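Local coordinates for putative ring-cleaving dioxygenase MhqO (Bacillus subtilis subsp. subtilis, PDB 3OAJ), which probably acts as an iron-dependent ring-cleavage dioxygenase and may contribute to the breakdown of aromatic compounds, at residues 24-29 against 123-128; 245-250 against 254-259; 287-292 against 298-303. One frame throughout, in Å; residues are numbered along the deposited sequence.

Starting from the N terminus, helix 19-29 follows strand 9-16 of one large sheet, and contact 1 sets it against strand 126-131 of the second, closing a long loop of the VOC 1 range. Contact 2 comes much later, in the VOC 2 range: a short hairpin pairs 245-250 with 254-259 at the edge of the sheet whose strands hold the metal ligands. Contact 3 closes another short loop, where 287-292 meets helix 297-303 near the end of the chain. The three follow in series, with no nesting or crossing. Contacts 1 and 2 lie on opposite sides of the chain's centre; contacts 2 and 3 approach to about 5 Å between nearest atoms without touching.

Contact 1 of 3, residues 24-29 against 123-128; sequences DFYAGV and HGLHLE
The F25 ring meets L127 at its edge: methyl CD2 of L127 lies near the ring plane, 4.0 Å from F25 CE2. A second neighbour at this edge is the ring of Y26, which turns a face to F25, so that F25 CD2 stands 3.8 Å above the Y26 plane, offset toward the rim. L127 CD2 reaches the Y26 ring obliquely as well and therefore sits by both aromatics. This is a helix-on-sheet contact in the vicinal-oxygen-chelate (VOC) fold: helix 19-29, which follows strand 9-16 of one sheet, lies against the start of strand 126-131 in the other. F25 points its CB at the strand and has CG anti to the backbone N (chi1 -165°), which carries the ring past L127 in the opposite direction to the leucine side chain. Y26 starts out less directly, with CG anti to its carbonyl carbon, but its long ring brings the hydroxyl end close to L125 and L127. All four residues are buried, and no hydrogen bond spans the two segments. The one polar side-chain end among them, Y26 OH, is hydrogen-bonded to OD2 of D121, whose OD1 receives the backbone N of H123 and L125; a single carboxylate thus ties the tyrosine to the turn leading into the strand. F119 and Y85, on the two neighbouring strands, continue the apolar surroundings of L127. Around the tyrosine oxygen the leucine methyls gather: L127 CD1 is 3.6 Å from Y26 OH, L127 CD2 3.7 Å, and L125 CD1 3.9 Å.

Contact 2 of 3, residues 245-250 against 254-259; sequences PVRDRN and AIYFRE. With SO4 (sulfate ion), chain D.
R247 and A254 form an antiparallel hydrogen-bonded pair, and the backbone supplies two of the four hydrogen bonds across this contact. R247 N gives to A254 O at 2.9 Å, nearly straight (171° at the hydrogen) and in the carbonyl plane; A254 N returns a bond to R247 O. The same A254 O also takes a CA-H...O contact from V246, 3.4 Å from its CA.

The side-chain hydrogen bonds belong to R249 and Y256. Side-on, through NE (3.0 Å) and NH2 (3.1 Å), the guanidinium of R249 grips the single atom Y256 OH, which lies in its plane, while the phenol ring is turned 64° from that plane. Bent at chi2 (-57°), the arginine chain folds back over the hairpin, with R247 CB over one face of its guanidinium. Y256 OH in turn donates to sulfate O1 at 2.7 Å, and T13 also binds this ion, which probably comes from the crystallisation liquor.

The extended R247 side chain runs at about a right angle to that of Y256, its guanidinium meeting the ring obliquely with NH1 3.8 Å from Y256 CD2. Apolar touches are two: R249 CG meets A254 CB, and CG2 of V246 lies 3.8 Å from CG2 of I255, beside helix 226-238.

Strands 247-248 and 253-258 thus make a beta hairpin at the edge of the eight-stranded sheet that carries the metal ligands. A254 and Y256 touch the metal ligand E266, and the Y256 side chain comes within about 4 Å of the zinc ion held by H11, H218 and E266, which places the hairpin in the wall of the metal site.

Contact 3 of 3, residues 287-292 against 298-303; sequences LMLPVQ and TQIEQG
L289 and I300 form the buried, doubly touching part of this contact. Their side chains reach toward each other tip to tip, each CB aimed at the opposite segment. Two methyl pairs meet there: L289 CD2 with I300 CG2 at 4.0 Å, and L289 CD1 with I300 CD1 at 4.1 Å. The fork of the isoleucine makes this double touch possible, because CG2 stands anti to the backbone N while CG1 leaves beside it (chi1 -67°) and sends CD1 to the second leucine methyl. V39 of strand 33-39 adjoins L289, and Y293 adjoins I300.

Toward solvent the contact changes character. E301 is exposed, and it is the aliphatic part of its chain that does the touching: L287 CD2 lies 3.7 Å from E301 CG as the two side chains slide past each other in opposite directions. L287, itself partly exposed, reaches I300 more loosely, with its CD2 4.4 Å from I300 CG2. The glutamate chain is extended beyond CG, and its OE2 forms a salt bridge with R297, whose NH2 also bonds to the carbonyl O of L287. That arginine therefore bridges the two segments on the open side, where no direct hydrogen bond links them.

Segment 287-292 also runs beside strand 33-39, an outermost strand of its sheet within the chain: M288 shares backbone hydrogen bonding with Q37, and M288 O accepts from T38 OG1. The whole is a short helix folded back against the loop that leads into it: the last helix of the model, 297-303, packs against the preceding residues away from the metal site, with I300 turned inward and Q299 and Q302 exposed, as in an amphipathic helix.

Contact 1 of 3, residues 24-29 against 123-128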
# COMPACT_ATOMS: atom_id res chain seq x y z
N ASP A 24 15.61 -5.04 0.31
CA ASP A 24 16.66 -4.23 -0.30
C ASP A 24 16.05 -3.13 -1.16
O ASP A 24 16.61 -2.04 -1.24
CB ASP A 24 17.61 -5.09 -1.14
CG ASP A 24 18.57 -5.92 -0.30
OD1 ASP A 24 18.73 -5.66 0.91
OD2 ASP A 24 19.17 -6.84 -0.89
N PHE A 25 14.90 -3.38 -1.78
CA PHE A 25 14.28 -2.32 -2.56
C PHE A 25 13.56 -1.29 -1.69
O PHE A 25 13.86 -0.08 -1.75
CB PHE A 25 13.34 -2.87 -3.63
CG PHE A 25 12.97 -1.84 -4.67
CD1 PHE A 25 13.86 -1.52 -5.69
CD2 PHE A 25 11.73 -1.19 -4.63
CE1 PHE A 25 13.55 -0.56 -6.62
CE2 PHE A 25 11.41 -0.22 -5.58
CZ PHE A 25 12.31 0.08 -6.58
N TYR A 26 12.62 -1.75 -0.85
CA TYR A 26 11.76 -0.84 -0.10
C TYR A 26 12.48 -0.10 1.02
O TYR A 26 12.25 1.10 1.21
CB TYR A 26 10.44 -1.52 0.33
CG TYR A 26 9.57 -1.71 -0.89
CD1 TYR A 26 8.66 -0.72 -1.28
CD2 TYR A 26 9.68 -2.86 -1.69
CE1 TYR A 26 7.91 -0.85 -2.41
CE2 TYR A 26 8.93 -2.99 -2.84
CZ TYR A 26 8.03 -1.99 -3.19
OH TYR A 26 7.26 -2.11 -4.31
N ALA A 27 13.41 -0.78 1.70
CA ALA A 27 14.28 -0.12 2.69
C ALA A 27 15.55 0.44 2.04
O ALA A 27 15.86 1.63 2.20
CB ALA A 27 14.64 -1.07 3.84
N GLY A 28 16.28 -0.40 1.31
CA GLY A 28 17.56 -0.01 0.72
C GLY A 28 17.49 1.13 -0.29
O GLY A 28 18.24 2.10 -0.21
N VAL A 29 16.58 1.01 -1.25
CA VAL A 29 16.47 2.03 -2.30
C VAL A 29 15.49 3.14 -1.89
O VAL A 29 15.84 4.33 -1.92
CB VAL A 29 16.09 1.38 -3.65
CG1 VAL A 29 15.89 2.44 -4.74
CG2 VAL A 29 17.19 0.39 -4.08
N HIS A 123 10.09 -7.07 -8.40
CA HIS A 123 9.18 -8.18 -8.65
C HIS A 123 8.04 -7.82 -9.61
O HIS A 123 7.12 -8.60 -9.81
CB HIS A 123 8.71 -8.76 -7.31
CG HIS A 123 9.85 -9.18 -6.44
ND1 HIS A 123 9.99 -8.78 -5.12
CD2 HIS A 123 10.94 -9.94 -6.71
CE1 HIS A 123 11.09 -9.29 -4.62
NE2 HIS A 123 11.69 -10.01 -5.56
N GLY A 124 8.14 -6.64 -10.22
CA GLY A 124 7.23 -6.22 -11.27
C GLY A 124 6.10 -5.28 -10.89
O GLY A 124 5.32 -4.89 -11.75
N LEU A 125 5.99 -4.90 -9.61
CA LEU A 125 4.92 -3.95 -9.27
C LEU A 125 5.20 -2.59 -9.91
O LEU A 125 6.36 -2.18 -9.98
CB LEU A 125 4.81 -3.78 -7.76
CG LEU A 125 4.43 -4.99 -6.90
CD1 LEU A 125 4.57 -4.69 -5.40
CD2 LEU A 125 3.01 -5.43 -7.24
N HIS A 126 4.15 -1.92 -10.38
CA HIS A 126 4.31 -0.58 -10.95
C HIS A 126 4.24 0.49 -9.88
O HIS A 126 3.24 0.56 -9.13
CB HIS A 126 3.22 -0.25 -11.99
CG HIS A 126 3.13 -1.19 -13.16
ND1 HIS A 126 4.24 -1.72 -13.79
CD2 HIS A 126 2.06 -1.63 -13.85
CE1 HIS A 126 3.85 -2.47 -14.81
NE2 HIS A 126 2.52 -2.43 -14.86
N LEU A 127 5.26 1.34 -9.81
CA LEU A 127 5.35 2.40 -8.82
C LEU A 127 5.51 3.74 -9.52
O LEU A 127 5.97 3.80 -10.68
CB LEU A 127 6.55 2.17 -7.91
CG LEU A 127 6.46 1.13 -6.78
CD1 LEU A 127 6.21 -0.28 -7.28
CD2 LEU A 127 7.73 1.20 -5.91
N GLU A 128 5.22 4.82 -8.81
CA GLU A 128 5.52 6.15 -9.33
C GLU A 128 5.81 7.08 -8.18
O GLU A 128 5.35 6.83 -7.05
CB GLU A 128 4.39 6.70 -10.23
CG GLU A 128 3.09 6.91 -9.49
CD GLU A 128 1.92 7.35 -10.35
OE1 GLU A 128 1.96 7.30 -11.61
OE2 GLU A 128 0.91 7.74 -9.71

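Contact 2 of 3, residues 245-250 against 254-259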
# COMPACT_ATOMS: atom_id res chain seq x y z
N PRO A 245 -16.81 -10.37 8.08
CA PRO A 245 -16.75 -9.95 9.47
C PRO A 245 -15.48 -9.16 9.76
O PRO A 245 -14.53 -9.18 8.96
CB PRO A 245 -16.74 -11.29 10.24
CG PRO A 245 -17.27 -12.29 9.28
CD PRO A 245 -16.78 -11.84 7.95
N VAL A 246 -15.49 -8.44 10.87
CA VAL A 246 -14.29 -7.77 11.35
C VAL A 246 -13.28 -8.82 11.76
O VAL A 246 -13.61 -9.75 12.52
CB VAL A 246 -14.57 -6.87 12.57
CG1 VAL A 246 -13.28 -6.25 13.10
CG2 VAL A 246 -15.60 -5.78 12.24
N ARG A 247 -12.06 -8.67 11.25
CA ARG A 247 -10.93 -9.51 11.60
C ARG A 247 -9.87 -8.68 12.30
O ARG A 247 -9.45 -7.64 11.80
CB ARG A 247 -10.36 -10.16 10.33
CG ARG A 247 -11.34 -11.19 9.76
CD ARG A 247 -11.00 -11.63 8.35
NE ARG A 247 -12.06 -12.51 7.86
CZ ARG A 247 -12.27 -12.82 6.59
NH1 ARG A 247 -11.48 -12.33 5.64
NH2 ARG A 247 -13.27 -13.62 6.26
N ASP A 248 -9.44 -9.16 13.47
CA ASP A 248 -8.38 -8.51 14.24
C ASP A 248 -7.00 -8.85 13.65
O ASP A 248 -6.55 -10.00 13.72
CB ASP A 248 -8.51 -8.97 15.70
CG ASP A 248 -7.43 -8.41 16.61
OD1 ASP A 248 -6.51 -7.70 16.15
OD2 ASP A 248 -7.52 -8.69 17.83
N ARG A 249 -6.35 -7.86 13.04
CA ARG A 249 -5.01 -8.05 12.46
C ARG A 249 -3.89 -7.53 13.35
O ARG A 249 -2.76 -7.33 12.89
CB ARG A 249 -4.91 -7.42 11.06
CG ARG A 249 -6.02 -7.84 10.08
CD ARG A 249 -6.06 -9.35 9.88
NE ARG A 249 -6.60 -9.74 8.58
CZ ARG A 249 -6.90 -10.99 8.22
NH1 ARG A 249 -6.75 -12.00 9.08
NH2 ARG A 249 -7.37 -11.24 7.01
N ASN A 250 -4.22 -7.32 14.63
CA ASN A 250 -3.27 -6.90 15.67
C ASN A 250 -2.94 -5.42 15.59
O ASN A 250 -3.06 -4.71 16.58
CB ASN A 250 -1.99 -7.77 15.65
CG ASN A 250 -1.20 -7.70 16.95
OD1 ASN A 250 -1.52 -6.94 17.87
ND2 ASN A 250 -0.15 -8.50 17.04
N ALA A 254 -9.78 -5.16 10.40
CA ALA A 254 -10.04 -5.16 8.96
C ALA A 254 -11.40 -5.74 8.59
O ALA A 254 -11.85 -6.70 9.19
CB ALA A 254 -8.97 -5.97 8.25
N ILE A 255 -12.05 -5.12 7.60
CA ILE A 255 -13.14 -5.75 6.84
C ILE A 255 -12.79 -5.65 5.37
O ILE A 255 -12.10 -4.72 4.94
CB ILE A 255 -14.52 -5.09 7.11
CG1 ILE A 255 -14.51 -3.59 6.77
CG2 ILE A 255 -14.92 -5.30 8.57
CD1 ILE A 255 -15.87 -2.90 6.94
N TYR A 256 -13.27 -6.63 4.61
CA TYR A 256 -12.97 -6.72 3.17
C TYR A 256 -14.24 -6.82 2.33
O TYR A 256 -15.21 -7.47 2.73
CB TYR A 256 -12.10 -7.96 2.87
CG TYR A 256 -10.82 -8.06 3.69
CD1 TYR A 256 -9.61 -7.57 3.20
CD2 TYR A 256 -10.84 -8.61 4.98
CE1 TYR A 256 -8.44 -7.65 3.97
CE2 TYR A 256 -9.69 -8.70 5.75
CZ TYR A 256 -8.49 -8.22 5.25
OH TYR A 256 -7.34 -8.30 6.01
N PHE A 257 -14.21 -6.22 1.15
CA PHE A 257 -15.29 -6.39 0.18
C PHE A 257 -14.75 -6.24 -1.22
O PHE A 257 -13.95 -5.32 -1.49
CB PHE A 257 -16.46 -5.43 0.44
CG PHE A 257 -16.14 -3.96 0.24
CD1 PHE A 257 -15.45 -3.24 1.22
CD2 PHE A 257 -16.61 -3.27 -0.89
CE1 PHE A 257 -15.20 -1.87 1.06
CE2 PHE A 257 -16.36 -1.90 -1.06
CZ PHE A 257 -15.66 -1.20 -0.08
N ARG A 258 -15.15 -7.15 -2.10
CA ARG A 258 -14.78 -7.03 -3.51
C ARG A 258 -15.75 -6.11 -4.20
O ARG A 258 -16.98 -6.29 -4.10
CB ARG A 258 -14.74 -8.39 -4.21
CG ARG A 258 -13.96 -8.28 -5.53
CD ARG A 258 -13.47 -9.60 -6.02
NE ARG A 258 -12.51 -10.24 -5.12
CZ ARG A 258 -11.19 -10.13 -5.20
NH1 ARG A 258 -10.61 -9.34 -6.12
NH2 ARG A 258 -10.43 -10.81 -4.35
N GLU A 259 -15.23 -5.08 -4.86
CA GLU A 259 -16.14 -4.12 -5.49
C GLU A 259 -16.51 -4.59 -6.90
O GLU A 259 -16.05 -5.66 -7.34
CB GLU A 259 -15.60 -2.69 -5.38
CG GLU A 259 -14.25 -2.41 -6.04
CD GLU A 259 -14.36 -2.19 -7.53
OE1 GLU A 259 -13.62 -2.85 -8.27
OE2 GLU A 259 -15.23 -1.40 -7.97
S SO4 D . -4.06 -7.18 5.30
O1 SO4 D . -4.95 -8.15 4.66
O2 SO4 D . -3.16 -7.79 6.26
O3 SO4 D . -3.28 -6.43 4.32
O4 SO4 D . -4.91 -6.27 6.07

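Contact 3 of 3, residues 287-292 against 298-303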
# COMPACT_ATOMS: atom_id res chain seq x y z
N LEU A 287 10.54 -10.77 15.04
CA LEU A 287 9.40 -11.47 14.46
C LEU A 287 8.25 -11.53 15.46
O LEU A 287 8.32 -12.23 16.48
CB LEU A 287 9.78 -12.89 14.00
CG LEU A 287 8.63 -13.67 13.34
CD1 LEU A 287 8.28 -13.16 11.94
CD2 LEU A 287 8.90 -15.18 13.34
N MET A 288 7.19 -10.78 15.17
CA MET A 288 6.00 -10.78 16.01
C MET A 288 5.01 -11.80 15.46
O MET A 288 4.86 -11.93 14.24
CB MET A 288 5.38 -9.39 16.06
CG MET A 288 6.37 -8.28 16.42
SD MET A 288 7.38 -8.64 17.88
CE MET A 288 6.10 -8.60 19.13
N LEU A 289 4.33 -12.52 16.35
CA LEU A 289 3.38 -13.55 15.91
C LEU A 289 1.97 -13.32 16.42
O LEU A 289 1.82 -12.91 17.57
CB LEU A 289 3.85 -14.93 16.37
CG LEU A 289 5.12 -15.49 15.75
CD1 LEU A 289 5.47 -16.84 16.37
CD2 LEU A 289 5.02 -15.63 14.22
N PRO A 290 0.95 -13.59 15.57
CA PRO A 290 -0.41 -13.69 16.11
C PRO A 290 -0.34 -14.70 17.27
O PRO A 290 0.28 -15.76 17.12
CB PRO A 290 -1.22 -14.22 14.92
CG PRO A 290 -0.47 -13.74 13.70
CD PRO A 290 0.98 -13.78 14.11
N VAL A 291 -0.90 -14.34 18.43
CA VAL A 291 -0.75 -15.12 19.67
C VAL A 291 -1.13 -16.60 19.48
O VAL A 291 -0.53 -17.47 20.12
CB VAL A 291 -1.50 -14.47 20.87
CG1 VAL A 291 -3.02 -14.42 20.65
CG2 VAL A 291 -1.18 -15.17 22.18
N GLN A 292 -2.09 -16.85 18.60
CA GLN A 292 -2.50 -18.21 18.25
C GLN A 292 -1.34 -19.08 17.74
O GLN A 292 -1.38 -20.30 17.87
CB GLN A 292 -3.69 -18.20 17.25
CG GLN A 292 -3.53 -17.30 15.98
CD GLN A 292 -3.92 -15.84 16.20
OE1 GLN A 292 -3.59 -15.24 17.22
NE2 GLN A 292 -4.64 -15.25 15.24
N THR A 298 8.70 -22.26 17.09
CA THR A 298 9.81 -23.07 16.56
C THR A 298 9.57 -23.58 15.14
O THR A 298 10.43 -23.42 14.28
CB THR A 298 10.17 -24.25 17.49
OG1 THR A 298 10.32 -23.77 18.83
CG2 THR A 298 11.47 -24.91 17.06
N GLN A 299 8.41 -24.18 14.91
CA GLN A 299 7.98 -24.60 13.57
C GLN A 299 8.02 -23.44 12.58
O GLN A 299 8.47 -23.58 11.44
CB GLN A 299 6.54 -25.14 13.63
CG GLN A 299 6.38 -26.67 13.60
CD GLN A 299 7.35 -27.40 14.50
OE1 GLN A 299 8.55 -27.43 14.23
NE2 GLN A 299 6.85 -28.01 15.56
N ILE A 300 7.55 -22.29 13.05
CA ILE A 300 7.40 -21.10 12.22
C ILE A 300 8.74 -20.49 11.83
O ILE A 300 9.01 -20.27 10.64
CB ILE A 300 6.48 -20.08 12.91
CG1 ILE A 300 5.06 -20.64 12.99
CG2 ILE A 300 6.50 -18.74 12.18
CD1 ILE A 300 4.23 -20.07 14.11
N GLU A 301 9.58 -20.22 12.83
CA GLU A 301 10.90 -19.66 12.57
C GLU A 301 11.79 -20.59 11.73
O GLU A 301 12.47 -20.11 10.82
CB GLU A 301 11.59 -19.24 13.88
CG GLU A 301 11.05 -17.95 14.50
CD GLU A 301 11.58 -17.68 15.91
OE1 GLU A 301 12.18 -18.59 16.53
OE2 GLU A 301 11.38 -16.56 16.41
N GLN A 302 11.75 -21.90 11.99
CA GLN A 302 12.55 -22.87 11.23
C GLN A 302 12.28 -22.79 9.73
O GLN A 302 13.14 -23.12 8.92
CB GLN A 302 12.26 -24.30 11.71
CG GLN A 302 12.98 -24.70 12.99
CD GLN A 302 12.71 -26.13 13.39
OE1 GLN A 302 11.88 -26.81 12.78
NE2 GLN A 302 13.40 -26.61 14.41
N GLY A 303 11.09 -22.35 9.37
CA GLY A 303 10.67 -22.29 7.98
C GLY A 303 10.88 -20.96 7.28
O GLY A 303 10.79 -20.90 6.06